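Local structure of aminoglycoside 6-adenylyltransferase (Bacillus subtilis, 2PBE) at residues Y233-G237 and Y238-W242; V164-Y167 and V168-L172; E8-D11 and I12-D15. The protein confers bacterial resistance to streptomycin by transferring AMP from ATP, or GMP from GTP, to O-6 of the drug. All coordinates share one frame; numbering follows the deposited sequence.

Contact 1. Residues Y233-G237 and Y238-W242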
loop_
_atom_site.group_PDB
_atom_site.type_symbol
_atom_site.label_atom_id
_atom_site.label_comp_id
_atom_site.label_asym_id
_atom_site.label_seq_id
_atom_site.Cartn_x
_atom_site.Cartn_y
_atom_site.Cartn_z
ATOM N N TYR A 233 12.705 -8.150 -11.482
ATOM C CA TYR A 233 13.249 -9.332 -10.836
ATOM C C TYR A 233 13.862 -10.153 -11.943
ATOM O O TYR A 233 13.255 -10.302 -12.990
ATOM C CB TYR A 233 12.115 -10.104 -10.175
ATOM C CG TYR A 233 11.615 -9.442 -8.921
ATOM C CD1 TYR A 233 12.295 -9.624 -7.703
ATOM C CD2 TYR A 233 10.464 -8.612 -8.937
ATOM C CE1 TYR A 233 11.847 -9.001 -6.507
ATOM C CE2 TYR A 233 10.000 -7.974 -7.741
ATOM C CZ TYR A 233 10.707 -8.175 -6.527
ATOM O OH TYR A 233 10.319 -7.547 -5.357
ATOM N N SER A 234 15.069 -10.652 -11.748
ATOM C CA SER A 234 15.691 -11.490 -12.772
ATOM C C SER A 234 16.527 -12.553 -12.066
ATOM O O SER A 234 17.036 -12.330 -10.957
ATOM C CB SER A 234 16.595 -10.668 -13.698
ATOM O OG SER A 234 15.910 -9.544 -14.241
ATOM N N VAL A 235 16.669 -13.700 -12.723
ATOM C CA VAL A 235 17.451 -14.830 -12.199
ATOM C C VAL A 235 18.872 -14.414 -11.749
ATOM O O VAL A 235 19.330 -13.332 -12.090
ATOM C CB VAL A 235 17.527 -15.962 -13.267
ATOM C CG1 VAL A 235 16.123 -16.417 -13.644
ATOM C CG2 VAL A 235 18.268 -15.469 -14.492
ATOM N N ASN A 236 19.543 -15.265 -10.968
ATOM C CA ASN A 236 20.885 -14.976 -10.455
ATOM C C ASN A 236 21.915 -14.790 -11.562
ATOM O O ASN A 236 21.777 -15.350 -12.662
ATOM C CB ASN A 236 21.326 -16.105 -9.520
ATOM C CG ASN A 236 21.648 -17.383 -10.277
ATOM O OD1 ASN A 236 20.784 -17.963 -10.954
ATOM N ND2 ASN A 236 22.912 -17.835 -10.175
ATOM N N GLY A 237 22.927 -13.975 -11.268
ATOM C CA GLY A 237 23.975 -13.705 -12.217
ATOM C C GLY A 237 24.347 -12.236 -12.209
ATOM O O GLY A 237 23.491 -11.374 -12.039
ATOM N N TYR A 238 25.627 -11.951 -12.415
ATOM C CA TYR A 238 26.085 -10.579 -12.421
ATOM C C TYR A 238 25.437 -9.735 -13.501
ATOM O O TYR A 238 25.070 -8.587 -13.248
ATOM C CB TYR A 238 27.593 -10.512 -12.584
ATOM C CG TYR A 238 28.337 -10.640 -11.286
ATOM C CD1 TYR A 238 28.674 -11.911 -10.770
ATOM C CD2 TYR A 238 28.669 -9.487 -10.530
ATOM C CE1 TYR A 238 29.331 -12.043 -9.501
ATOM C CE2 TYR A 238 29.314 -9.598 -9.262
ATOM C CZ TYR A 238 29.636 -10.880 -8.755
ATOM O OH TYR A 238 30.215 -10.983 -7.514
ATOM N N GLN A 239 25.313 -10.286 -14.706
ATOM C CA GLN A 239 24.699 -9.536 -15.802
ATOM C C GLN A 239 23.207 -9.382 -15.591
ATOM O O GLN A 239 22.626 -8.374 -15.977
ATOM C CB GLN A 239 24.965 -10.207 -17.151
ATOM C CG GLN A 239 26.432 -10.508 -17.421
ATOM C CD GLN A 239 27.371 -9.385 -17.018
ATOM O OE1 GLN A 239 27.254 -8.257 -17.495
ATOM N NE2 GLN A 239 28.320 -9.699 -16.142
ATOM N N GLU A 240 22.586 -10.378 -14.982
ATOM C CA GLU A 240 21.147 -10.347 -14.714
ATOM C C GLU A 240 20.849 -9.241 -13.735
ATOM O O GLU A 240 19.792 -8.615 -13.772
ATOM C CB GLU A 240 20.696 -11.674 -14.123
ATOM C CG GLU A 240 20.798 -12.837 -15.082
ATOM C CD GLU A 240 19.961 -12.627 -16.332
ATOM O OE1 GLU A 240 18.762 -12.312 -16.185
ATOM O OE2 GLU A 240 20.499 -12.782 -17.452
HETATM N N MSE A 241 21.801 -9.018 -12.851
HETATM C CA MSE A 241 21.669 -7.980 -11.851
HETATM C C MSE A 241 21.733 -6.599 -12.476
HETATM O O MSE A 241 20.947 -5.727 -12.105
HETATM C CB MSE A 241 22.763 -8.130 -10.801
HETATM C CG MSE A 241 22.363 -9.027 -9.645
HETATM SE SE MSE A 241 20.772 -8.337 -8.710
HETATM C CE MSE A 241 21.616 -6.974 -7.607
ATOM N N TRP A 242 22.659 -6.400 -13.404
ATOM C CA TRP A 242 22.785 -5.113 -14.073
ATOM C C TRP A 242 21.459 -4.824 -14.758
ATOM O O TRP A 242 20.987 -3.685 -14.771
ATOM C CB TRP A 242 23.905 -5.144 -15.118
ATOM C CG TRP A 242 25.300 -4.974 -14.578
ATOM C CD1 TRP A 242 26.279 -5.940 -14.502
ATOM C CD2 TRP A 242 25.887 -3.774 -14.077
ATOM N NE1 TRP A 242 27.439 -5.415 -13.990
ATOM C CE2 TRP A 242 27.243 -4.088 -13.714
ATOM C CE3 TRP A 242 25.414 -2.455 -13.894
ATOM C CZ2 TRP A 242 28.135 -3.127 -13.175
ATOM C CZ3 TRP A 242 26.302 -1.482 -13.355
ATOM C CH2 TRP A 242 27.660 -1.838 -13.000
#
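Glu240 lays its side chain alongside Val235, the two pointing the same way. The contact is the N-terminal start of helix 238-263, where the loop from helix 223-230 runs into the first turn. Gly237 holds the N-cap position. The methyl of Val235 and the loop carbonyls both lie along the Glu240 chain. CG2 of Val235 lies 3.7 Å from CG of Glu240 and also borders the carboxylate, with OE1 of Glu240 3.6 Å away. On the backbone side, the carbonyls of Val235 and Asn236 face the CB and CG methylenes of Glu240. The acidic chain is thus folded back over the loop it follows. CG of Glu240 stands anti to its own carbonyl carbon (chi1 -67°), and a bend at chi2 (-59°) brings the carboxylate beside Val235 and Ser234. CB of Ser234 is 3.7 Å from OE1 of Glu240. The charge of that oxygen is met nearly one turn on, by a salt bridge to Lys243. Ser234 OG is hydrogen-bonded to the hydroxyl of Ser244, so the loop is also pinned to the second turn of the helix. Gly237 takes an extended backbone with positive phi, a conformation common for glycine. Met241, a selenomethionine, leads away from the loop and packs on helix 177-204. Tyr238 and Trp242 pack on helix 151-173. Tyr238, Met241 and Trp242 thus face the neighbouring helices, while Glu240 and Val235 lie toward the surface. The first helical bond closes the turn: the amide N of Met241 donates to the carbonyl O of Gly237 over 3.0 Å, and CB and CG of Met241 both lie 3.5 Å from that oxygen.

Contact 2. Residues V164-Y167 and V168-L172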
loop_
_atom_site.group_PDB
_atom_site.type_symbol
_atom_site.label_atom_id
_atom_site.label_comp_id
_atom_site.label_asym_id
_atom_site.label_seq_id
_atom_site.Cartn_x
_atom_site.Cartn_y
_atom_site.Cartn_z
ATOM N N VAL A 164 21.552 5.187 -3.211
ATOM C CA VAL A 164 21.749 3.812 -2.818
ATOM C C VAL A 164 21.987 2.983 -4.072
ATOM O O VAL A 164 22.621 1.919 -4.044
ATOM C CB VAL A 164 20.538 3.301 -2.060
ATOM C CG1 VAL A 164 20.690 1.821 -1.754
ATOM C CG2 VAL A 164 20.383 4.106 -0.772
ATOM N N SER A 165 21.480 3.496 -5.181
ATOM C CA SER A 165 21.628 2.822 -6.449
ATOM C C SER A 165 23.105 2.635 -6.811
ATOM O O SER A 165 23.482 1.618 -7.412
ATOM C CB SER A 165 20.927 3.634 -7.531
ATOM O OG SER A 165 20.965 2.947 -8.748
ATOM N N THR A 166 23.942 3.607 -6.442
ATOM C CA THR A 166 25.378 3.525 -6.733
ATOM C C THR A 166 26.053 2.419 -5.930
ATOM O O THR A 166 27.129 1.936 -6.297
ATOM C CB THR A 166 26.131 4.818 -6.413
ATOM O OG1 THR A 166 26.110 5.041 -5.000
ATOM C CG2 THR A 166 25.517 5.989 -7.137
ATOM N N TYR A 167 25.436 2.054 -4.811
ATOM C CA TYR A 167 25.980 0.996 -3.979
ATOM C C TYR A 167 25.833 -0.310 -4.744
ATOM O O TYR A 167 26.699 -1.169 -4.682
ATOM C CB TYR A 167 25.237 0.926 -2.648
ATOM C CG TYR A 167 25.415 2.123 -1.707
ATOM C CD1 TYR A 167 25.924 3.378 -2.162
ATOM C CD2 TYR A 167 25.028 2.016 -0.347
ATOM C CE1 TYR A 167 26.039 4.501 -1.277
ATOM C CE2 TYR A 167 25.145 3.132 0.551
ATOM C CZ TYR A 167 25.648 4.362 0.073
ATOM O OH TYR A 167 25.734 5.429 0.931
ATOM N N VAL A 168 24.745 -0.430 -5.499
ATOM C CA VAL A 168 24.483 -1.628 -6.296
ATOM C C VAL A 168 25.477 -1.703 -7.459
ATOM O O VAL A 168 25.927 -2.782 -7.868
ATOM C CB VAL A 168 23.020 -1.612 -6.855
ATOM C CG1 VAL A 168 22.710 -2.898 -7.613
ATOM C CG2 VAL A 168 22.031 -1.426 -5.694
ATOM N N VAL A 169 25.818 -0.541 -7.992
ATOM C CA VAL A 169 26.760 -0.476 -9.085
ATOM C C VAL A 169 28.135 -0.950 -8.594
ATOM O O VAL A 169 28.743 -1.847 -9.199
ATOM C CB VAL A 169 26.845 0.969 -9.628
ATOM C CG1 VAL A 169 27.961 1.095 -10.646
ATOM C CG2 VAL A 169 25.519 1.348 -10.271
ATOM N N LYS A 170 28.615 -0.323 -7.515
ATOM C CA LYS A 170 29.903 -0.647 -6.897
ATOM C C LYS A 170 29.941 -2.104 -6.488
ATOM O O LYS A 170 30.995 -2.736 -6.515
ATOM C CB LYS A 170 30.141 0.183 -5.639
ATOM C CG LYS A 170 30.292 1.690 -5.847
ATOM C CD LYS A 170 30.853 2.296 -4.559
ATOM C CE LYS A 170 31.036 3.784 -4.663
ATOM N NZ LYS A 170 29.762 4.549 -4.430
ATOM N N GLY A 171 28.792 -2.624 -6.066
ATOM C CA GLY A 171 28.709 -4.015 -5.661
ATOM C C GLY A 171 28.993 -4.953 -6.818
ATOM O O GLY A 171 29.773 -5.898 -6.691
ATOM N N LEU A 172 28.374 -4.680 -7.961
ATOM C CA LEU A 172 28.548 -5.501 -9.149
ATOM C C LEU A 172 29.912 -5.321 -9.810
ATOM O O LEU A 172 30.415 -6.247 -10.448
ATOM C CB LEU A 172 27.450 -5.189 -10.156
ATOM C CG LEU A 172 26.005 -5.463 -9.730
ATOM C CD1 LEU A 172 25.059 -5.005 -10.837
ATOM C CD2 LEU A 172 25.804 -6.936 -9.437
#
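The carbonyl O of Ser165 is gripped by two backbone amides. Val169 N donates to it over 3.2 Å, and Val168 N adds a weak bond of 3.1 Å. The valines also close round this oxygen with carbon. CB of Val168 comes to 3.3 Å from Ser165 O, and CG2 of Val169 to 3.5 Å. In both valines CG2 stands anti to the carbonyl carbon and beside the backbone N, which turns that methyl back toward the preceding turn. The next bond is straighter: Lys170 N donates to Thr166 O with an N-H...O angle of 175°. The lysine chain starts beside the same oxygen, its CG 3.2 Å from Thr166 O. Thr166 and Lys170 lie side by side and point the same way. The chain of Lys170 is extended as far as CE, then bends at chi4 (81°), and this brings NZ to 3.7 Å from Thr166 OG1. No bond is assigned at that distance; the Thr166 hydroxyl has its bond with the carbonyl of Met163. Tyr167 folds back along the helix, and one face of its ring rests on CA of Val164, 4.2 Å from the plane and offset toward the rim. The ring also meets His183 edge-to-face. Gly171 N closes the series on Tyr167 O. Around this turn three helices approach from different directions. Val164 and Val168 pack on helix 177-204, Ser165 and Val169 on helix 238-263, and Thr166 and Lys170 on helix 270-283. The hydroxyl of Ser165 is hydrogen-bonded to Tyr249. The i to i+4 bonds, with side chains on three neighbouring helices, mark this as an alpha-helix of the helical bundle, here helix 151-173.

Contact 3. Residues E8-D11 and I12-D15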
loop_
_atom_site.group_PDB
_atom_site.type_symbol
_atom_site.label_atom_id
_atom_site.label_comp_id
_atom_site.label_asym_id
_atom_site.label_seq_id
_atom_site.Cartn_x
_atom_site.Cartn_y
_atom_site.Cartn_z
ATOM N N GLU A 8 -4.572 -13.391 1.793
ATOM C CA GLU A 8 -5.828 -13.468 1.061
ATOM C C GLU A 8 -6.974 -12.751 1.766
ATOM O O GLU A 8 -7.793 -12.095 1.115
ATOM C CB GLU A 8 -6.210 -14.931 0.831
ATOM C CG GLU A 8 -5.145 -15.752 0.101
ATOM C CD GLU A 8 -5.562 -17.201 -0.138
ATOM O OE1 GLU A 8 -5.653 -17.980 0.840
ATOM O OE2 GLU A 8 -5.796 -17.556 -1.313
HETATM N N MSE A 9 -7.020 -12.876 3.091
HETATM C CA MSE A 9 -8.076 -12.251 3.868
HETATM C C MSE A 9 -7.998 -10.744 3.779
HETATM O O MSE A 9 -8.999 -10.081 3.514
HETATM C CB MSE A 9 -7.992 -12.683 5.339
HETATM C CG MSE A 9 -8.392 -14.136 5.598
HETATM SE SE MSE A 9 -10.152 -14.633 4.895
HETATM C CE MSE A 9 -11.262 -13.645 6.117
HETATM N N MSE A 10 -6.809 -10.215 4.015
HETATM C CA MSE A 10 -6.605 -8.780 3.961
HETATM C C MSE A 10 -6.931 -8.229 2.597
HETATM O O MSE A 10 -7.481 -7.133 2.488
HETATM C CB MSE A 10 -5.170 -8.405 4.311
HETATM C CG MSE A 10 -4.821 -8.581 5.777
HETATM SE SE MSE A 10 -6.141 -7.805 6.995
HETATM C CE MSE A 10 -6.441 -6.098 6.133
ATOM N N ASP A 11 -6.575 -8.981 1.559
ATOM C CA ASP A 11 -6.855 -8.552 0.194
ATOM C C ASP A 11 -8.352 -8.310 0.062
ATOM O O ASP A 11 -8.778 -7.242 -0.362
ATOM C CB ASP A 11 -6.431 -9.621 -0.831
ATOM C CG ASP A 11 -4.922 -9.755 -0.960
ATOM O OD1 ASP A 11 -4.230 -8.707 -0.964
ATOM O OD2 ASP A 11 -4.433 -10.904 -1.073
ATOM N N ILE A 12 -9.147 -9.299 0.442
ATOM C CA ILE A 12 -10.589 -9.195 0.351
ATOM C C ILE A 12 -11.133 -7.934 1.027
ATOM O O ILE A 12 -11.890 -7.182 0.420
ATOM C CB ILE A 12 -11.223 -10.456 0.968
ATOM C CG1 ILE A 12 -10.761 -11.680 0.177
ATOM C CG2 ILE A 12 -12.728 -10.360 0.953
ATOM C CD1 ILE A 12 -11.165 -13.008 0.765
ATOM N N PHE A 13 -10.744 -7.697 2.269
ATOM C CA PHE A 13 -11.241 -6.535 2.986
ATOM C C PHE A 13 -10.805 -5.214 2.363
ATOM O O PHE A 13 -11.594 -4.272 2.255
ATOM C CB PHE A 13 -10.777 -6.559 4.440
ATOM C CG PHE A 13 -11.112 -7.823 5.188
ATOM C CD1 PHE A 13 -12.272 -8.572 4.893
ATOM C CD2 PHE A 13 -10.283 -8.243 6.250
ATOM C CE1 PHE A 13 -12.601 -9.733 5.652
ATOM C CE2 PHE A 13 -10.589 -9.395 7.023
ATOM C CZ PHE A 13 -11.752 -10.144 6.725
ATOM N N LEU A 14 -9.542 -5.152 1.967
ATOM C CA LEU A 14 -8.999 -3.948 1.359
ATOM C C LEU A 14 -9.663 -3.724 0.001
ATOM O O LEU A 14 -10.081 -2.613 -0.342
ATOM C CB LEU A 14 -7.486 -4.122 1.193
ATOM C CG LEU A 14 -6.497 -2.986 0.934
ATOM C CD1 LEU A 14 -6.562 -2.541 -0.508
ATOM C CD2 LEU A 14 -6.788 -1.842 1.906
ATOM N N ASP A 15 -9.775 -4.805 -0.761
ATOM C CA ASP A 15 -10.371 -4.744 -2.087
ATOM C C ASP A 15 -11.827 -4.307 -2.016
ATOM O O ASP A 15 -12.306 -3.529 -2.849
ATOM C CB ASP A 15 -10.284 -6.109 -2.755
ATOM C CG ASP A 15 -10.469 -6.027 -4.241
ATOM O OD1 ASP A 15 -9.570 -5.457 -4.900
ATOM O OD2 ASP A 15 -11.506 -6.526 -4.743
#
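Helix 6-19, the first helix of the chain, lies against the mixed beta-sheet of the nucleotidyltransferase fold, and Met9 and Phe13 meet on its buried side. Met9 and Met10 are selenomethionines. The side chains of Met9 and Phe13 cross obliquely, with CE of Met9 3.6 Å from CZ of Phe13. Bends at chi2 and chi3 (-53° and -71°) curl the Met9 chain so that its methyl reaches the far end of the ring. The near end lies over the backbone: Met9 O sits 3.5 Å above one ring face, toward the rim. The same oxygen accepts the amide of Phe13, in the carbonyl plane. SE of Met10 approaches the ring obliquely, 4.2 Å from CD2 of Phe13. Ile12 lies back along the preceding turn, CG1 3.1 Å from Glu8 O, which also takes the Ile12 amide. Asp15 N donates to Asp11 O over 2.7 Å. One turn apart, these two aspartates share a partner: Arg219 makes a salt bridge with each, so one guanidinium links successive turns. Ile12 reaches Phe67 in a loop, and Leu14 touches Tyr220. Met9, Met10 and Phe13 pack on strand 45-51 through Tyr45 and Ile47, and the carbonyl O of Phe13 accepts a hydrogen bond from the hydroxyl of Tyr49 in the same strand.

In the fold
From the N terminus, contact 3 comes first, within helix 6-19 against the beta-sheet. Most strands of the sheet follow before the chain enters the helical part; strand 207-209 returns to the sheet between helices 177-204 and 223-230. Contact 2 lies in helix 151-173, and contact 1 follows where a loop leads into helix 238-263. The three are in series; none nests in another or crosses it. Contact 1 joins a loop to a helix start, while the other two are turns within helices. Contacts 1 and 2 touch: Leu172 packs on Met241 and Trp242, and Trp242 also reaches Val169, tying the two helices together. Contact 3 is remote, its centre about 36 Å from that of contact 2.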